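PDB 4O7K: protein osa from Shigella flexneri, which suppresses the oncogenicity of Agrobacterium tumefaciens and is a plasmid fertility inhibition factor of the ParB/Srx superfamily. Local coordinates for residues Leu13-Arg16 with Arg17-Glu21. The protein carries 1 engineered substitution. Numbering follows the deposited sequence. Where two conformers were deposited one is given.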
loop_
_atom_site.group_PDB
_atom_site.type_symbol
_atom_site.label_atom_id
_atom_site.label_comp_id
_atom_site.label_asym_id
_atom_site.label_seq_id
_atom_site.Cartn_x
_atom_site.Cartn_y
_atom_site.Cartn_z
ATOM N N LEU A 13 -15.375 0.385 -14.224
ATOM C CA LEU A 13 -14.504 0.483 -15.382
ATOM C C LEU A 13 -13.032 0.488 -14.961
ATOM O O LEU A 13 -12.195 -0.143 -15.604
ATOM C CB LEU A 13 -14.839 1.735 -16.186
ATOM C CG LEU A 13 -16.110 1.647 -17.032
ATOM C CD1 LEU A 13 -16.534 3.040 -17.453
ATOM C CD2 LEU A 13 -15.916 0.744 -18.238
ATOM N N GLU A 14 -12.733 1.175 -13.864
ATOM C CA GLU A 14 -11.369 1.214 -13.339
ATOM C C GLU A 14 -10.907 -0.163 -12.872
ATOM O O GLU A 14 -9.786 -0.569 -13.148
ATOM C CB GLU A 14 -11.249 2.222 -12.198
ATOM C CG GLU A 14 -9.808 2.384 -11.655
ATOM C CD GLU A 14 -8.877 3.175 -12.584
ATOM O OE1 GLU A 14 -9.136 3.239 -13.807
ATOM O OE2 GLU A 14 -7.876 3.738 -12.078
ATOM N N ILE A 15 -11.774 -0.883 -12.170
ATOM C CA ILE A 15 -11.462 -2.254 -11.782
ATOM C C ILE A 15 -11.203 -3.117 -13.014
ATOM O O ILE A 15 -10.253 -3.898 -13.051
ATOM C CB ILE A 15 -12.600 -2.857 -10.926
ATOM C CG1 ILE A 15 -12.617 -2.172 -9.557
ATOM C CG2 ILE A 15 -12.446 -4.369 -10.793
ATOM C CD1 ILE A 15 -13.890 -2.428 -8.753
ATOM N N ARG A 16 -12.020 -2.955 -14.046
ATOM C CA ARG A 16 -11.803 -3.729 -15.266
ATOM C C ARG A 16 -10.458 -3.360 -15.928
ATOM O O ARG A 16 -9.782 -4.228 -16.488
ATOM C CB ARG A 16 -12.973 -3.528 -16.237
ATOM C CG ARG A 16 -12.901 -4.352 -17.513
ATOM C CD ARG A 16 -13.532 -3.591 -18.668
ATOM N NE ARG A 16 -13.585 -4.374 -19.902
ATOM C CZ ARG A 16 -13.067 -3.979 -21.063
ATOM N NH1 ARG A 16 -12.426 -2.817 -21.148
ATOM N NH2 ARG A 16 -13.167 -4.758 -22.135
ATOM N N ARG A 17 -10.082 -2.082 -15.855
ATOM C CA ARG A 17 -8.797 -1.607 -16.385
ATOM C C ARG A 17 -7.651 -2.279 -15.645
ATOM O O ARG A 17 -6.687 -2.761 -16.253
ATOM C CB ARG A 17 -8.679 -0.082 -16.255
ATOM C CG ARG A 17 -7.444 0.527 -16.919
ATOM C CD ARG A 17 -7.189 1.981 -16.475
ATOM N NE ARG A 17 -6.186 2.078 -15.407
ATOM C CZ ARG A 17 -5.755 3.222 -14.875
ATOM N NH1 ARG A 17 -6.234 4.382 -15.308
ATOM N NH2 ARG A 17 -4.842 3.207 -13.913
ATOM N N LEU A 18 -7.768 -2.306 -14.323
ATOM C CA LEU A 18 -6.770 -2.940 -13.473
ATOM C C LEU A 18 -6.670 -4.439 -13.760
ATOM O O LEU A 18 -5.578 -5.003 -13.747
ATOM C CB LEU A 18 -7.107 -2.693 -12.001
ATOM C CG LEU A 18 -6.915 -1.229 -11.589
ATOM C CD1 LEU A 18 -7.562 -0.940 -10.237
ATOM C CD2 LEU A 18 -5.436 -0.858 -11.573
ATOM N N ASP A 19 -7.810 -5.073 -14.029
ATOM C CA ASP A 19 -7.855 -6.504 -14.305
ATOM C C ASP A 19 -6.956 -6.813 -15.485
ATOM O O ASP A 19 -6.154 -7.752 -15.447
ATOM C CB ASP A 19 -9.281 -6.974 -14.603
ATOM C CG ASP A 19 -10.137 -7.116 -13.350
ATOM O OD1 ASP A 19 -9.582 -7.154 -12.228
ATOM O OD2 ASP A 19 -11.380 -7.202 -13.495
ATOM N N LYS A 20 -7.079 -5.991 -16.522
ATOM C CA LYS A 20 -6.283 -6.155 -17.733
ATOM C C LYS A 20 -4.807 -5.793 -17.542
ATOM O O LYS A 20 -3.936 -6.503 -18.032
ATOM C CB LYS A 20 -6.884 -5.324 -18.864
ATOM C CG LYS A 20 -8.310 -5.728 -19.168
ATOM C CD LYS A 20 -8.835 -5.073 -20.422
ATOM C CE LYS A 20 -10.210 -5.624 -20.748
ATOM N NZ LYS A 20 -10.164 -7.105 -20.961
ATOM N N GLU A 21 -4.524 -4.695 -16.842
ATOM C CA GLU A 21 -3.139 -4.306 -16.583
ATOM C C GLU A 21 -2.440 -5.407 -15.806
ATOM O O GLU A 21 -1.288 -5.743 -16.080
ATOM C CB GLU A 21 -3.056 -2.984 -15.816
ATOM C CG GLU A 21 -3.496 -1.774 -16.618
ATOM C CD GLU A 21 -3.568 -0.511 -15.784
ATOM O OE1 GLU A 21 -3.299 -0.584 -14.567
ATOM O OE2 GLU A 21 -3.891 0.558 -16.346
#
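Glu-14 and Arg-17 run alongside each other, and the carboxylate rests over one face of the guanidinium instead of meeting its edge. OE1 of Glu-14 is 3.5 Å from NH1 of Arg-17 but stands well above the guanidinium plane, nearer the edge of the group than its middle, and the two flat groups are turned 62° apart. None of the guanidinium hydrogens is aimed at it, so this salt bridge works through charge alone. Glu-14 gets there with CG anti to the backbone N (chi1 -176°), heading toward the C-terminal end of the helix, and a bend at chi2 (74°) that turns the carboxylate to Arg-17. Arg-17 makes its closer ion pair one turn on, where NE lies 2.9 Å from OE2 of Glu-21; in this one of its two modelled conformers the arginine links two acids in a salt-bridge network, doubtful for the other. On another side of the helix, Arg-16 and Lys-20, one turn apart, cross, and CE of Lys-20 sits over the centre of the Arg-16 guanidinium, 3.3 Å from CZ. The like charges stay close, with NH2 of Arg-16 4.0 Å from NZ of Lys-20.

All this decorates about two and a half turns of the N-terminal helix 4-24. Regular i to i+4 backbone bonds run beneath the side chains, from Arg-17 N to Leu-13 O (2.9 Å) through to the longer Lys-20 N to Arg-16 O (3.2 Å). CG of Leu-18 packs 3.3 Å from O of Glu-14, and the leucine side chain reaches Tyr-77 and Leu-81 of helix 73-81. From that same helix the Tyr-77 hydroxyl hydrogen-bonds OE2 of Glu-14, helping to fix the buried carboxylate, while Arg-78 forms a salt bridge with OD1 of Asp-19.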